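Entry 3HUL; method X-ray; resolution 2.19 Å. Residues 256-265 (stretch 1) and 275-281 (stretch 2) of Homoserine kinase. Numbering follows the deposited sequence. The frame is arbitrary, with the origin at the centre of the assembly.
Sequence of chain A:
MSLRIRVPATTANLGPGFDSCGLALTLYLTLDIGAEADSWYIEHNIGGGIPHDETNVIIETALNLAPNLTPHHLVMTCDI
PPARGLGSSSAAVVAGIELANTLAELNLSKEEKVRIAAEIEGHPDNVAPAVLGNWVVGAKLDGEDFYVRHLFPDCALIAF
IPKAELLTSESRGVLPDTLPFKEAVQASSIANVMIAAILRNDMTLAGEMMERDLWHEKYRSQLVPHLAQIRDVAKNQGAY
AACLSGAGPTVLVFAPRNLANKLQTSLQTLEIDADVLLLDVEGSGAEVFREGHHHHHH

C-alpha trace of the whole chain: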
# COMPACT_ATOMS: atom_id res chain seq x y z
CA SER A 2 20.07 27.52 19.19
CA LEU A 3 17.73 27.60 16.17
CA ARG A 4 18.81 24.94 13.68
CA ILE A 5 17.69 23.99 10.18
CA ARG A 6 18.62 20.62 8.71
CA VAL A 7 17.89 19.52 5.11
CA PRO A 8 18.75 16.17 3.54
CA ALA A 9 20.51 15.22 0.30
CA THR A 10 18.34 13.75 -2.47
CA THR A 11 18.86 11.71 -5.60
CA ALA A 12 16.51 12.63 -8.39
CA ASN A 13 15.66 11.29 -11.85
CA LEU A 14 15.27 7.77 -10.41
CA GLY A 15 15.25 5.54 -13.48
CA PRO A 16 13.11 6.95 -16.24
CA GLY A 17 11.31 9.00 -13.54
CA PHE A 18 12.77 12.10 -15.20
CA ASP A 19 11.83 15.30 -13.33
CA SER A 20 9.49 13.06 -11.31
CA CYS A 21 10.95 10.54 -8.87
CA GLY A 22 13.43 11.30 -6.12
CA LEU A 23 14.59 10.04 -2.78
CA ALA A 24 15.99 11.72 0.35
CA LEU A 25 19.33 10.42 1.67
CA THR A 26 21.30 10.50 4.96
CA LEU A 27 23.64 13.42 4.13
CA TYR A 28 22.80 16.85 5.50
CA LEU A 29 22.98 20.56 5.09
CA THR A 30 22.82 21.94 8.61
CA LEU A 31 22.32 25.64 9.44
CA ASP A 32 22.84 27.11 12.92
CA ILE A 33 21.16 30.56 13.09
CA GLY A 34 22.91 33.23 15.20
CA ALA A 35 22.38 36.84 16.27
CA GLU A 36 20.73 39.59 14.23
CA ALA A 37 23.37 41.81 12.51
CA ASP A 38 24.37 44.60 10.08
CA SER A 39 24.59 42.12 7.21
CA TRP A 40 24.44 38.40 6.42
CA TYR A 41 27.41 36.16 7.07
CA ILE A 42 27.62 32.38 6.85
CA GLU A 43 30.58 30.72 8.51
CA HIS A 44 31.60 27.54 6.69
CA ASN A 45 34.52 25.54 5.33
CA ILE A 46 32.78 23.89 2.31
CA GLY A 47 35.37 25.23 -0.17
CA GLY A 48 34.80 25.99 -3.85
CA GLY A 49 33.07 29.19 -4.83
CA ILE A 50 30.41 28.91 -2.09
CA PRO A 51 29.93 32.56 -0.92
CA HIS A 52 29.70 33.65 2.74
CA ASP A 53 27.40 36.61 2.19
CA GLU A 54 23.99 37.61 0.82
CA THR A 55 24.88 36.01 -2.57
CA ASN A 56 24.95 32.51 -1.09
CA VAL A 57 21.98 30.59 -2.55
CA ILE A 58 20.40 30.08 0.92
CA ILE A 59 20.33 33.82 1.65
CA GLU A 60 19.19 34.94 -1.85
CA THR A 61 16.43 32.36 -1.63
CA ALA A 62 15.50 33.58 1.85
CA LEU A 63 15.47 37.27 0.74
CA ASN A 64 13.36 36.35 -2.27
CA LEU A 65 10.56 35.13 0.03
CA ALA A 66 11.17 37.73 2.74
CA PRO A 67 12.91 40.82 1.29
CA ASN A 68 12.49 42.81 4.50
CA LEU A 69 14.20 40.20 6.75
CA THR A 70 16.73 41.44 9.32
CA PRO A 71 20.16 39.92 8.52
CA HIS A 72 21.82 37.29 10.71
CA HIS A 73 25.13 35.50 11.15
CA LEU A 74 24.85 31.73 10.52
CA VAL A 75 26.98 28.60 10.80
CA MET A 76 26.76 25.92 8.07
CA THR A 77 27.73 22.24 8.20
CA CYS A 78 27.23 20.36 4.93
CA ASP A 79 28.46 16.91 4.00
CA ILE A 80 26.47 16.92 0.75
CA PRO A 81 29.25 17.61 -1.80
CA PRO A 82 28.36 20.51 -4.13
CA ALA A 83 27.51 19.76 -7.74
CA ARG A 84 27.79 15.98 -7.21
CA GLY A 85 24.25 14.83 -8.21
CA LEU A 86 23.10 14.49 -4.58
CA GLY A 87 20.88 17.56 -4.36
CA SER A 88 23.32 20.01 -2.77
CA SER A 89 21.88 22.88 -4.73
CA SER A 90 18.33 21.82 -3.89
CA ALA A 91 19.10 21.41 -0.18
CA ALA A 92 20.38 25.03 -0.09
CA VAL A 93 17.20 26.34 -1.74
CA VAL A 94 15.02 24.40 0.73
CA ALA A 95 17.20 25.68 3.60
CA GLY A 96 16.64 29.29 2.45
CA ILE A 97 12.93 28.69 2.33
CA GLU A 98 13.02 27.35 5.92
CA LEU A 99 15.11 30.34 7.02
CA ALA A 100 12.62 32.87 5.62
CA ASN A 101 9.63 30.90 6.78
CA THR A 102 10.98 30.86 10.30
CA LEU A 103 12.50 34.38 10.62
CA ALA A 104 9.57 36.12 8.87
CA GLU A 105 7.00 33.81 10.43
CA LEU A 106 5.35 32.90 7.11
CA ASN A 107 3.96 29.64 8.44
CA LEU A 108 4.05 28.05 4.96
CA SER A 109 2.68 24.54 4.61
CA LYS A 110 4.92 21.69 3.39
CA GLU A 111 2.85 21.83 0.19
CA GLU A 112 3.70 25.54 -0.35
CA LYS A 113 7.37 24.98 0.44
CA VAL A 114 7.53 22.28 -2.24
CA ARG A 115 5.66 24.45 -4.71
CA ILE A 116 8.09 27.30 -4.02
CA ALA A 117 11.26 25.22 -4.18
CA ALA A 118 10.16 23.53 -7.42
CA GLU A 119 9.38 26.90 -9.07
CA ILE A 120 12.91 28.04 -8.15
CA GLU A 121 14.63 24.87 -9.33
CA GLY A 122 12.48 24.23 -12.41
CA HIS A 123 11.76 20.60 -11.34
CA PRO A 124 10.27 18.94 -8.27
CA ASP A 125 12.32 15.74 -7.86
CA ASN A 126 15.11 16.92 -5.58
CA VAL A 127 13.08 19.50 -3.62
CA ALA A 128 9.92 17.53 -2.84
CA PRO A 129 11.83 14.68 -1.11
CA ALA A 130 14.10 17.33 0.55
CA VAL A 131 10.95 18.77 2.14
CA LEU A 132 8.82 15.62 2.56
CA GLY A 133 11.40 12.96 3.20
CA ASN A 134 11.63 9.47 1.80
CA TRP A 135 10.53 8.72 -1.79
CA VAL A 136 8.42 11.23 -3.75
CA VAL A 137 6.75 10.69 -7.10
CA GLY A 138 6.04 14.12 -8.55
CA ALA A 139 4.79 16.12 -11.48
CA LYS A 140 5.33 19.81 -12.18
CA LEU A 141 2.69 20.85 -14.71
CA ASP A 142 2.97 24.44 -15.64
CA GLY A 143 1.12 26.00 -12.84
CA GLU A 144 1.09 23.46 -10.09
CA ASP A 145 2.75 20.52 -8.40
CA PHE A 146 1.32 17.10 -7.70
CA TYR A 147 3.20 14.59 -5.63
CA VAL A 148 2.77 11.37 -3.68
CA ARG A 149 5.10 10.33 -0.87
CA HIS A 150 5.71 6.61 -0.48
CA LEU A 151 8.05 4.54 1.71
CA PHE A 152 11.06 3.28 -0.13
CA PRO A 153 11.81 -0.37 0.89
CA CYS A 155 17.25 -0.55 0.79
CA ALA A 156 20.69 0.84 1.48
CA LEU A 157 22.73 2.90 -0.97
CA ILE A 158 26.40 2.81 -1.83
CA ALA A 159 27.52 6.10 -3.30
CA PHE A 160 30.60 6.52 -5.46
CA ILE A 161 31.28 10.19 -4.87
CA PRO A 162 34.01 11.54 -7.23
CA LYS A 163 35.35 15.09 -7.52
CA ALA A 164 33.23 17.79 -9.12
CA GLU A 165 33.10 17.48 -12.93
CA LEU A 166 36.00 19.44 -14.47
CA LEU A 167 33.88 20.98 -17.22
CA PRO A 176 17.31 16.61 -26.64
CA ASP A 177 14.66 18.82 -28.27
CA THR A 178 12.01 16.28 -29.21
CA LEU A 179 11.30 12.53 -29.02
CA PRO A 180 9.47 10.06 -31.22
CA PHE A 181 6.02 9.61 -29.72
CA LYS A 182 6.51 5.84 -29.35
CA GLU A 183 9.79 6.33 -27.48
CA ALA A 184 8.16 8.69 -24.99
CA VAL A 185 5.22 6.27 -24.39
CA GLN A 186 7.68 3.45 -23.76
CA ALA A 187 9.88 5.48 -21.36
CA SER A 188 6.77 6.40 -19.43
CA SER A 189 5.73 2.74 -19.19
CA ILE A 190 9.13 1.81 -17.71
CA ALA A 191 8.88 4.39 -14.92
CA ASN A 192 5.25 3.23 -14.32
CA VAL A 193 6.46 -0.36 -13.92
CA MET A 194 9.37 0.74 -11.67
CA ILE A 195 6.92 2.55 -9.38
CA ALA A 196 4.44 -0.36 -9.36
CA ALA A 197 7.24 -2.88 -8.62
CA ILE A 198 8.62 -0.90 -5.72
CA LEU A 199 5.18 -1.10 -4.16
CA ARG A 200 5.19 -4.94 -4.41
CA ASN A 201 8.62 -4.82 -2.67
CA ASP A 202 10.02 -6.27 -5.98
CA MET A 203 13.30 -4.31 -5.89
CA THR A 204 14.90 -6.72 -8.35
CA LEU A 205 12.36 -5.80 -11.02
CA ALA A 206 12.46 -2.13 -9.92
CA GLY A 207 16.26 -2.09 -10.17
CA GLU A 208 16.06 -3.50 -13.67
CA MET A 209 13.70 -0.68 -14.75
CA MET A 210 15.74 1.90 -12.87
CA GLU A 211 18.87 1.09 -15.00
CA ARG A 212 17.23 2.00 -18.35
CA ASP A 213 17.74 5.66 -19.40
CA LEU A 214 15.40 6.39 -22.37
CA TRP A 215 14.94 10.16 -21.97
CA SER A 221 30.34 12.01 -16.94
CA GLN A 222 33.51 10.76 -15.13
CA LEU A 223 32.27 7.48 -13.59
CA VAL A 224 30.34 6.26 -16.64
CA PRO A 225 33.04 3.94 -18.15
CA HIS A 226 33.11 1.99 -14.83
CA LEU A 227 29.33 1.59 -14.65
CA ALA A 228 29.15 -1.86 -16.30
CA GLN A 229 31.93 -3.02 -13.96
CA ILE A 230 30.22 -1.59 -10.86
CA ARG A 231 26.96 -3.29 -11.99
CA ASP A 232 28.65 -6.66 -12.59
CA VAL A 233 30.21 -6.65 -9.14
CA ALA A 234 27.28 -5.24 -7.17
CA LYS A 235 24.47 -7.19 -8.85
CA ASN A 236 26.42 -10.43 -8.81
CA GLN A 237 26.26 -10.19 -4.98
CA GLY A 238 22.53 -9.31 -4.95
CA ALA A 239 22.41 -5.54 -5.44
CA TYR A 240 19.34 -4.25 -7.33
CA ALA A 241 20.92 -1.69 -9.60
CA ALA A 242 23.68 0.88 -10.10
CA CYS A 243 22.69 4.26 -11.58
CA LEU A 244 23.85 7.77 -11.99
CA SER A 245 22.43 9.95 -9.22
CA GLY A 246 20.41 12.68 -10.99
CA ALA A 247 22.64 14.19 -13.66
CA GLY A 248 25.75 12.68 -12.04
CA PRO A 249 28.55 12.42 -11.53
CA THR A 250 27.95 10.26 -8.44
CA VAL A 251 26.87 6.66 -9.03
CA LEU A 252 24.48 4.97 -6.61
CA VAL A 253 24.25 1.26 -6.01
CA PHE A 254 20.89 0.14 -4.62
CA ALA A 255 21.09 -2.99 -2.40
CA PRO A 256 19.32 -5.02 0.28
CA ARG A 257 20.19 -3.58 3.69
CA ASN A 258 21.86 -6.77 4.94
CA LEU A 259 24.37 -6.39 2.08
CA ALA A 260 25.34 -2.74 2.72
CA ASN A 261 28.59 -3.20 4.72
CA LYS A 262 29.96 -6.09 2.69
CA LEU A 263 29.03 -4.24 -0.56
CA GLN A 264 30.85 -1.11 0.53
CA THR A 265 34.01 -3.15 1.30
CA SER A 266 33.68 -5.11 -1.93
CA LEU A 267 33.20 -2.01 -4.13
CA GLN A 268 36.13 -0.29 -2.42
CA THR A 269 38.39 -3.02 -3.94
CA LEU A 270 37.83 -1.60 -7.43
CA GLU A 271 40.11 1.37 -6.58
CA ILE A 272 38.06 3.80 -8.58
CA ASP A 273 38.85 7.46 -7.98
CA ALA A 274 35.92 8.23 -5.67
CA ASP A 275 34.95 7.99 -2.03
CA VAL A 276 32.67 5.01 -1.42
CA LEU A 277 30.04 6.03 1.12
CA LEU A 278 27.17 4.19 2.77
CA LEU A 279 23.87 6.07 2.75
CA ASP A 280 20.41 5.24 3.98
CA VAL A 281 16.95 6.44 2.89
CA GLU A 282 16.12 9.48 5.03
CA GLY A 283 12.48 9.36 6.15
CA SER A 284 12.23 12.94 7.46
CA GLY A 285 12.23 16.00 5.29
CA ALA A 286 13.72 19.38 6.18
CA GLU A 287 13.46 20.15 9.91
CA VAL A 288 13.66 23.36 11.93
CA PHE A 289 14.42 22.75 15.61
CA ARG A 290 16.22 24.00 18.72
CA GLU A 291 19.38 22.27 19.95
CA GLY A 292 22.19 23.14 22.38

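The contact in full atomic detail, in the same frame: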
# COMPACT_ATOMS: atom_id res chain seq x y z
N PRO A 256 19.94 -4.59 -0.97
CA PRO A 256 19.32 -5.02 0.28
C PRO A 256 20.16 -4.49 1.46
O PRO A 256 21.41 -4.43 1.38
CB PRO A 256 19.44 -6.53 0.23
CG PRO A 256 19.46 -6.86 -1.21
CD PRO A 256 20.15 -5.72 -1.89
N ARG A 257 19.48 -4.11 2.54
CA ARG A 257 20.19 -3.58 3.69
C ARG A 257 21.21 -4.52 4.32
O ARG A 257 22.23 -4.06 4.81
CB ARG A 257 19.26 -3.09 4.78
CG ARG A 257 19.38 -1.59 4.98
CD ARG A 257 19.18 -1.20 6.42
NE ARG A 257 17.88 -0.56 6.58
CZ ARG A 257 17.55 0.22 7.61
NH1 ARG A 257 18.42 0.44 8.58
NH2 ARG A 257 16.34 0.78 7.65
N ASN A 258 20.94 -5.82 4.31
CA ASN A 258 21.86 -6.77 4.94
C ASN A 258 23.20 -6.81 4.19
O ASN A 258 24.19 -7.22 4.74
CB ASN A 258 21.25 -8.17 5.04
CG ASN A 258 21.03 -8.81 3.69
OD1 ASN A 258 20.08 -8.50 2.98
ND2 ASN A 258 21.90 -9.71 3.33
N LEU A 259 23.20 -6.34 2.94
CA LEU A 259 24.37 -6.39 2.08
C LEU A 259 25.22 -5.12 2.13
O LEU A 259 26.31 -5.10 1.59
CB LEU A 259 23.96 -6.61 0.64
CG LEU A 259 23.77 -8.01 0.07
CD1 LEU A 259 23.45 -7.88 -1.40
CD2 LEU A 259 25.06 -8.86 0.27
N ALA A 260 24.70 -4.06 2.75
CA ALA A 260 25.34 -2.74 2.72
C ALA A 260 26.85 -2.77 3.04
O ALA A 260 27.67 -2.33 2.23
CB ALA A 260 24.61 -1.77 3.67
N ASN A 261 27.20 -3.25 4.22
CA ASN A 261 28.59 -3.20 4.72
C ASN A 261 29.55 -3.98 3.82
O ASN A 261 30.63 -3.49 3.45
CB ASN A 261 28.66 -3.73 6.16
CG ASN A 261 28.00 -2.79 7.16
OD1 ASN A 261 27.56 -1.70 6.80
ND2 ASN A 261 27.93 -3.20 8.42
N LYS A 262 29.13 -5.19 3.46
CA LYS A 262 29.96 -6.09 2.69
C LYS A 262 30.06 -5.57 1.23
O LYS A 262 31.11 -5.74 0.58
CB LYS A 262 29.47 -7.56 2.83
CG LYS A 262 28.45 -8.05 1.83
N LEU A 263 28.99 -4.90 0.75
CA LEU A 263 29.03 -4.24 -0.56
C LEU A 263 29.94 -3.04 -0.59
O LEU A 263 30.62 -2.82 -1.59
CB LEU A 263 27.64 -3.82 -1.05
CG LEU A 263 27.04 -4.74 -2.11
CD1 LEU A 263 25.65 -4.28 -2.47
CD2 LEU A 263 27.95 -4.74 -3.35
N GLN A 264 29.93 -2.24 0.46
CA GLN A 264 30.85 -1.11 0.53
C GLN A 264 32.29 -1.63 0.36
O GLN A 264 32.97 -1.27 -0.59
CB GLN A 264 30.71 -0.36 1.85
CG GLN A 264 31.61 0.90 1.94
CD GLN A 264 31.36 1.72 3.22
OE1 GLN A 264 31.30 1.18 4.31
NE2 GLN A 264 31.19 3.03 3.07
N THR A 265 32.69 -2.51 1.27
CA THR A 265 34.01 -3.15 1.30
C THR A 265 34.39 -3.72 -0.06
O THR A 265 35.43 -3.38 -0.61
CB THR A 265 34.07 -4.24 2.43
OG1 THR A 265 33.78 -3.58 3.65
CG2 THR A 265 35.48 -4.90 2.55
N ASP A 275 35.26 8.48 -3.35
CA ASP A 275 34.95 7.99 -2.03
C ASP A 275 33.73 7.06 -2.16
O ASP A 275 32.78 7.35 -2.92
CB ASP A 275 34.67 9.15 -1.09
CG ASP A 275 35.91 10.04 -0.88
OD1 ASP A 275 37.03 9.49 -0.73
OD2 ASP A 275 35.75 11.29 -0.83
N VAL A 276 33.78 5.94 -1.46
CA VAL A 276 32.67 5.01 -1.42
C VAL A 276 31.98 5.15 -0.07
O VAL A 276 32.56 4.80 0.96
CB VAL A 276 33.13 3.59 -1.63
CG1 VAL A 276 31.91 2.68 -1.68
CG2 VAL A 276 33.95 3.50 -2.95
N LEU A 277 30.76 5.68 -0.10
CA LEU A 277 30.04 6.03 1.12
C LEU A 277 28.77 5.22 1.26
O LEU A 277 28.15 4.86 0.28
CB LEU A 277 29.71 7.53 1.14
CG LEU A 277 30.62 8.45 1.96
CD1 LEU A 277 32.08 8.44 1.48
CD2 LEU A 277 30.07 9.89 1.94
N LEU A 278 28.40 4.92 2.50
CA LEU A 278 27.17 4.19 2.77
C LEU A 278 26.09 5.18 3.18
O LEU A 278 26.24 5.96 4.12
CB LEU A 278 27.40 3.10 3.83
CG LEU A 278 26.33 2.07 4.20
CD1 LEU A 278 25.61 1.49 3.00
CD2 LEU A 278 26.98 0.93 4.99
N LEU A 279 24.99 5.17 2.43
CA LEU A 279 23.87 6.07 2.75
C LEU A 279 22.62 5.26 3.00
O LEU A 279 22.47 4.19 2.45
CB LEU A 279 23.64 7.02 1.58
CG LEU A 279 24.86 7.63 0.89
CD1 LEU A 279 24.40 8.36 -0.34
CD2 LEU A 279 25.66 8.56 1.81
N ASP A 280 21.72 5.80 3.83
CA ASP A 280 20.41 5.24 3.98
C ASP A 280 19.35 6.18 3.38
O ASP A 280 19.62 7.36 3.12
CB ASP A 280 20.11 4.96 5.45
CG ASP A 280 20.92 3.78 6.01
OD1 ASP A 280 20.82 2.66 5.47
OD2 ASP A 280 21.65 3.97 6.98
N VAL A 281 18.14 5.64 3.17
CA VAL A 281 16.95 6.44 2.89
C VAL A 281 16.67 7.29 4.12
O VAL A 281 16.65 6.78 5.23
CB VAL A 281 15.71 5.56 2.54
CG1 VAL A 281 14.43 6.38 2.42
CG2 VAL A 281 15.96 4.73 1.22
O HOH W 1 30.31 5.72 4.65

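The helix that includes Ala260 to Thr265 lies against the strand that begins at Asp275, with their axes 8.9 Å apart at closest approach and their N-to-C directions at 169°, so the two run nearly antiparallel. Register follows from this: Gln264 sits across from Val276, with CA atoms 6.7 Å apart, while Arg257 is nearest Asp280, with CA atoms 8.8 Å apart. The contact is modest, burying 320 Å² summed over both sides, and its polar content is concentrated at Gln264.

Gln264 points its CA-to-CB bond toward the strand and extends its side chain with chi1 and chi2 both t (-176° and 174°). That extension carries the terminal amide to the strand backbone, where Gln264 NE2 donates to Val276 O at 3.1 Å with an N-H...O angle of 140°. The distance is ordinary and the angle somewhat bent; this is the only direct hydrogen bond between the stretches. The same nitrogen lies 3.4 Å from Leu278 N, but both atoms are donors, so proximity alone does not make a bond. A water resolves the pairing by accepting from both, at 3.2 Å from Gln264 NE2 and 3.0 Å from Leu278 N. The two donors thus share one acceptor oxygen, and Gln264 NE2 has a partner for each of its two hydrogens: the carbonyl and the water. Lower on the same side chain, Gln264 CG packs 4.0 Å from Val276 CG1, so the aliphatic part of the glutamine contributes apolar contact as well.

One turn back along the helix, Ala260 also directs its CB toward the strand. Its CB meets Leu278 CD1 at 3.5 Å, a close apolar contact; Leu278 is in the t, p rotamer (chi1 -173°, chi2 43°). The other methyl of that leucine, CD2, comes within 3.2 Å of Asn261 OD1. A methyl carbon offers no conventional donor, so this approach is a tight packing contact and leaves the amide oxygen without a hydrogen bond from Leu278. The CA-to-CB bond of Asn261 points away from the strand, yet the end of its side chain comes nearer.

At the far end, Arg257 and Asp280 bear opposite charges but do not form a salt bridge. Arg257 NE is 4.5 Å from Asp280 OD1, and the oxygen lies over one face of the guanidinium, well out of its plane, so no N-H points at it. The closest pair is Arg257 CD to Asp280 OD1, at 4.3 Å. Any attraction here is therefore electrostatic and undirected.

Within the helix, backbone donors are met in the usual i to i-4 pattern: Leu263 N to Leu259 O at 2.8 Å, Gln264 N to Ala260 O at 2.9 Å, and Thr265 N to Asn261 O at 3.2 Å. Thr265 OG1 also donates to Asn261 O at 3.2 Å, giving that carbonyl two donors from one residue.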